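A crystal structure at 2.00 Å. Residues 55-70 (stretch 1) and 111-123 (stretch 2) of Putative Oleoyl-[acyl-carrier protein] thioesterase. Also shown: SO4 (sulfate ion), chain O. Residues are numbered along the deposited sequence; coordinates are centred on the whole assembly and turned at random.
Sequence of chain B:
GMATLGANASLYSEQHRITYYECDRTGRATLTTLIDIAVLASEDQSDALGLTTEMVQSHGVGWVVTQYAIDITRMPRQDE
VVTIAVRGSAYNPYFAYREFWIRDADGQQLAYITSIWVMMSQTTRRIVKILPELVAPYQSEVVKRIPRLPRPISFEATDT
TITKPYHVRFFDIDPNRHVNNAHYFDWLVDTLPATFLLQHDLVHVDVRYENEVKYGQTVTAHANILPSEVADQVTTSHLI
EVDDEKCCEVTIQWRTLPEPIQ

Stretch 1, residues 55-70: MVQSHGVGWVVTQYAI
Stretch 2, residues 111-123: AYITSIWVMMSQT

Stretch 1 opens inside a helix that began earlier in the chain. A short turn follows through Gly60, whose phi/psi of 67/33 favours glycine. Residues 61-70 form a strand. Residues 111-121 form its antiparallel neighbour, and the strand axes approach to 4.5 Å, with 143° between their N-to-C directions.

Val61 faces Ser121, Trp63 faces Met119 and Val65 faces Trp117, with CA-CA distances of 4.4, 4.9 and 4.2 Å. These are non-hydrogen-bonded pairs. Between them, Val64 and Val118 bond twice: Val64 N to Val118 O and Val118 N to Val64 O, both 2.9 Å. Met120 N donates to Gly62 O at 3.0 Å.

A beta bulge at Thr66 (phi/psi -99/-33) shifts the register by one. Ile116 O accepts from Thr66 N at 2.9 Å and, weakly, from Gln67 N at 3.4 Å. Beyond it, Tyr68 faces Ser115 and Ile70 faces Ile113. Ala69 N to Thr114 O and Thr114 N to Ala69 O are both 2.9 Å. A water donates to Ala69 O (2.7 Å) and Tyr112 O (2.9 Å), bridging the strands.

One face of the sheet carries Trp63, Trp117 and Tyr68. Trp117 (chi1 -62°, chi2 79°) lays its six-membered ring against Val65, with Val65 CB 3.4 Å from the centroid, a CH-pi contact. Trp63 (chi1 -67°, chi2 103°) receives selenomethionine Met119 over one face: CG lies 4.1 Å and SE 4.6 Å from its six-membered ring centroid. The Met119 rotamer is m, t, p, and its CE reaches Val61 CG2 at 3.3 Å. Tyr68 CD1 packs on Ile113 CG2 at 3.6 Å. Trp117 NE1 donates to Ser115 OG at 3.2 Å, satisfying the indole nitrogen.

On the other face, Val64 CG2 meets Met120 CG at 3.4 Å. Gln67 NE2 binds sulfate O3 at 2.8 Å.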

# COMPACT_ATOMS: atom_id res chain seq x y z
N MSE B 55 5.60 -4.39 25.23
CA MSE B 55 6.64 -4.47 26.30
C MSE B 55 7.74 -3.40 26.15
O MSE B 55 8.33 -3.03 27.17
CB MSE B 55 7.22 -5.90 26.46
CG MSE B 55 8.32 -6.39 25.51
SE MSE B 55 10.19 -5.91 25.99
CE MSE B 55 10.32 -6.86 27.69
N VAL B 56 8.05 -2.97 24.92
CA VAL B 56 9.04 -1.88 24.68
C VAL B 56 8.41 -0.56 25.20
O VAL B 56 9.08 0.18 25.94
CB VAL B 56 9.51 -1.78 23.20
CG1 VAL B 56 10.42 -0.57 22.97
CG2 VAL B 56 10.23 -3.04 22.79
N GLN B 57 7.15 -0.31 24.82
CA GLN B 57 6.38 0.87 25.29
C GLN B 57 6.06 0.85 26.81
O GLN B 57 5.80 1.93 27.37
CB GLN B 57 5.13 1.13 24.43
CG GLN B 57 5.49 1.61 23.02
CD GLN B 57 4.29 1.95 22.14
OE1 GLN B 57 3.17 1.47 22.35
NE2 GLN B 57 4.53 2.78 21.13
N SER B 58 6.06 -0.33 27.46
CA SER B 58 5.84 -0.44 28.94
C SER B 58 7.02 0.20 29.73
O SER B 58 6.79 0.68 30.85
CB SER B 58 5.61 -1.89 29.41
OG SER B 58 6.76 -2.70 29.27
N HIS B 59 8.23 0.21 29.14
CA HIS B 59 9.44 0.85 29.73
C HIS B 59 9.53 2.40 29.46
O HIS B 59 10.57 3.00 29.78
CB HIS B 59 10.73 0.14 29.24
CG HIS B 59 10.81 -1.30 29.63
ND1 HIS B 59 10.41 -2.32 28.80
CD2 HIS B 59 11.24 -1.89 30.77
CE1 HIS B 59 10.59 -3.48 29.41
NE2 HIS B 59 11.10 -3.24 30.61
N GLY B 60 8.46 3.03 28.93
CA GLY B 60 8.42 4.47 28.64
C GLY B 60 9.36 4.92 27.53
O GLY B 60 9.86 6.04 27.59
N VAL B 61 9.58 4.05 26.54
CA VAL B 61 10.47 4.28 25.38
C VAL B 61 10.01 3.55 24.11
O VAL B 61 9.17 2.65 24.17
CB VAL B 61 11.94 3.84 25.69
CG1 VAL B 61 12.62 4.80 26.65
CG2 VAL B 61 11.98 2.40 26.23
N GLY B 62 10.56 3.97 22.97
CA GLY B 62 10.25 3.38 21.65
C GLY B 62 11.34 3.63 20.63
O GLY B 62 11.96 4.71 20.66
N TRP B 63 11.58 2.66 19.74
CA TRP B 63 12.60 2.77 18.68
C TRP B 63 12.11 3.74 17.59
O TRP B 63 10.95 3.66 17.16
CB TRP B 63 12.95 1.42 18.04
CG TRP B 63 13.65 0.47 18.95
CD1 TRP B 63 13.12 -0.61 19.59
CD2 TRP B 63 15.03 0.52 19.32
NE1 TRP B 63 14.09 -1.25 20.32
CE2 TRP B 63 15.27 -0.58 20.19
CE3 TRP B 63 16.10 1.39 19.00
CZ2 TRP B 63 16.55 -0.84 20.75
CZ3 TRP B 63 17.39 1.14 19.56
CH2 TRP B 63 17.59 0.03 20.43
N VAL B 64 13.00 4.66 17.19
CA VAL B 64 12.74 5.68 16.15
C VAL B 64 13.93 5.68 15.19
O VAL B 64 15.04 6.01 15.62
CB VAL B 64 12.56 7.09 16.81
CG1 VAL B 64 12.39 8.20 15.76
CG2 VAL B 64 11.38 7.08 17.77
N VAL B 65 13.70 5.29 13.92
CA VAL B 65 14.77 5.26 12.90
C VAL B 65 15.09 6.72 12.49
O VAL B 65 14.17 7.49 12.17
CB VAL B 65 14.48 4.37 11.63
CG1 VAL B 65 13.27 4.83 10.83
CG2 VAL B 65 15.71 4.28 10.73
N THR B 66 16.37 7.07 12.59
CA THR B 66 16.91 8.38 12.24
C THR B 66 17.55 8.40 10.85
O THR B 66 17.47 9.43 10.17
CB THR B 66 17.94 8.88 13.28
OG1 THR B 66 19.04 7.95 13.37
CG2 THR B 66 17.30 9.03 14.65
N GLN B 67 18.16 7.27 10.43
CA GLN B 67 18.86 7.14 9.14
C GLN B 67 18.68 5.81 8.40
O GLN B 67 18.48 4.78 9.05
CB GLN B 67 20.37 7.26 9.38
CG GLN B 67 20.84 8.43 10.27
CD GLN B 67 22.35 8.58 10.37
OE1 GLN B 67 23.11 7.95 9.64
NE2 GLN B 67 22.77 9.44 11.28
N TYR B 68 18.75 5.86 7.06
CA TYR B 68 18.75 4.70 6.14
C TYR B 68 19.75 4.94 4.99
O TYR B 68 19.83 6.05 4.48
CB TYR B 68 17.41 4.36 5.45
CG TYR B 68 16.36 3.66 6.26
CD1 TYR B 68 16.55 2.33 6.69
CD2 TYR B 68 15.10 4.25 6.48
CE1 TYR B 68 15.53 1.62 7.42
CE2 TYR B 68 14.07 3.57 7.20
CZ TYR B 68 14.29 2.25 7.66
OH TYR B 68 13.30 1.58 8.37
N ALA B 69 20.49 3.89 4.63
CA ALA B 69 21.41 3.85 3.48
C ALA B 69 20.99 2.55 2.77
O ALA B 69 21.07 1.49 3.40
CB ALA B 69 22.86 3.81 3.89
N ILE B 70 20.52 2.64 1.53
CA ILE B 70 20.02 1.49 0.75
C ILE B 70 20.86 1.33 -0.52
O ILE B 70 20.98 2.29 -1.26
CB ILE B 70 18.52 1.68 0.35
CG1 ILE B 70 17.65 2.11 1.55
CG2 ILE B 70 17.95 0.41 -0.33
CD1 ILE B 70 16.21 2.40 1.20
N ALA B 111 18.80 -6.19 -2.64
CA ALA B 111 19.03 -4.94 -1.89
C ALA B 111 19.71 -5.18 -0.53
O ALA B 111 19.57 -6.26 0.05
CB ALA B 111 17.72 -4.16 -1.71
N TYR B 112 20.47 -4.17 -0.09
CA TYR B 112 21.21 -4.15 1.19
C TYR B 112 20.92 -2.81 1.86
O TYR B 112 21.22 -1.76 1.27
CB TYR B 112 22.70 -4.39 0.96
CG TYR B 112 23.59 -4.15 2.16
CD1 TYR B 112 23.47 -4.94 3.33
CD2 TYR B 112 24.59 -3.14 2.14
CE1 TYR B 112 24.31 -4.72 4.46
CE2 TYR B 112 25.45 -2.92 3.27
CZ TYR B 112 25.29 -3.72 4.41
OH TYR B 112 26.10 -3.51 5.50
N ILE B 113 20.33 -2.86 3.06
CA ILE B 113 19.94 -1.69 3.84
C ILE B 113 20.70 -1.64 5.16
O ILE B 113 20.82 -2.67 5.84
CB ILE B 113 18.41 -1.68 4.16
CG1 ILE B 113 17.57 -1.81 2.87
CG2 ILE B 113 18.02 -0.41 4.94
CD1 ILE B 113 16.05 -1.83 3.11
N THR B 114 21.28 -0.47 5.46
CA THR B 114 21.95 -0.17 6.73
C THR B 114 21.09 0.95 7.35
O THR B 114 20.46 1.73 6.61
CB THR B 114 23.44 0.23 6.60
OG1 THR B 114 23.58 1.44 5.85
CG2 THR B 114 24.23 -0.89 5.94
N SER B 115 21.06 1.02 8.68
CA SER B 115 20.26 2.03 9.40
C SER B 115 20.72 2.34 10.82
O SER B 115 21.41 1.53 11.43
CB SER B 115 18.81 1.55 9.46
OG SER B 115 18.75 0.30 10.11
N ILE B 116 20.28 3.50 11.32
CA ILE B 116 20.54 4.01 12.67
C ILE B 116 19.18 4.25 13.35
O ILE B 116 18.28 4.84 12.74
CB ILE B 116 21.41 5.29 12.67
CG1 ILE B 116 22.77 5.07 11.98
CG2 ILE B 116 21.67 5.80 14.10
CD1 ILE B 116 23.69 4.05 12.64
N TRP B 117 19.06 3.79 14.61
CA TRP B 117 17.85 3.91 15.44
C TRP B 117 18.20 4.49 16.82
O TRP B 117 19.27 4.19 17.36
CB TRP B 117 17.22 2.54 15.64
CG TRP B 117 16.74 1.84 14.40
CD1 TRP B 117 17.51 1.17 13.49
CD2 TRP B 117 15.38 1.68 13.97
NE1 TRP B 117 16.71 0.64 12.50
CE2 TRP B 117 15.41 0.92 12.76
CE3 TRP B 117 14.14 2.13 14.47
CZ2 TRP B 117 14.23 0.59 12.04
CZ3 TRP B 117 12.94 1.79 13.76
CH2 TRP B 117 13.01 1.02 12.55
N VAL B 118 17.28 5.28 17.39
CA VAL B 118 17.40 5.92 18.72
C VAL B 118 16.14 5.68 19.58
O VAL B 118 15.04 5.55 19.02
CB VAL B 118 17.69 7.45 18.60
CG1 VAL B 118 19.02 7.68 17.92
CG2 VAL B 118 16.57 8.18 17.86
N MSE B 119 16.30 5.63 20.91
CA MSE B 119 15.17 5.44 21.83
C MSE B 119 14.61 6.80 22.26
O MSE B 119 15.32 7.57 22.92
CB MSE B 119 15.51 4.60 23.06
CG MSE B 119 16.11 3.25 22.74
SE MSE B 119 15.73 1.95 24.13
CE MSE B 119 13.88 1.64 23.65
N MSE B 120 13.36 7.07 21.86
CA MSE B 120 12.62 8.30 22.18
C MSE B 120 11.64 7.99 23.31
O MSE B 120 10.91 7.00 23.22
CB MSE B 120 11.85 8.83 20.96
CG MSE B 120 12.72 9.38 19.83
SE MSE B 120 13.64 11.04 20.27
CE MSE B 120 12.09 12.21 20.50
N SER B 121 11.61 8.86 24.33
CA SER B 121 10.70 8.70 25.49
C SER B 121 9.24 8.98 25.08
O SER B 121 8.99 9.81 24.20
CB SER B 121 11.12 9.62 26.65
OG SER B 121 10.30 9.46 27.79
N GLN B 122 8.30 8.28 25.72
CA GLN B 122 6.85 8.43 25.43
C GLN B 122 6.29 9.75 25.98
O GLN B 122 5.55 10.44 25.26
CB GLN B 122 6.04 7.24 25.97
CG GLN B 122 6.43 5.86 25.36
CD GLN B 122 6.21 5.72 23.84
OE1 GLN B 122 6.91 4.94 23.20
NE2 GLN B 122 5.27 6.48 23.28
N THR B 123 6.64 10.09 27.23
CA THR B 123 6.17 11.32 27.91
C THR B 123 6.96 12.58 27.51
O THR B 123 6.39 13.46 26.85
CB THR B 123 6.19 11.17 29.46
S SO4 O . 25.32 11.95 10.84
O1 SO4 O . 25.80 11.65 9.50
O2 SO4 O . 24.01 12.60 10.73
O3 SO4 O . 25.20 10.70 11.58
O4 SO4 O . 26.26 12.82 11.53
O HOH W 1 23.13 0.02 2.42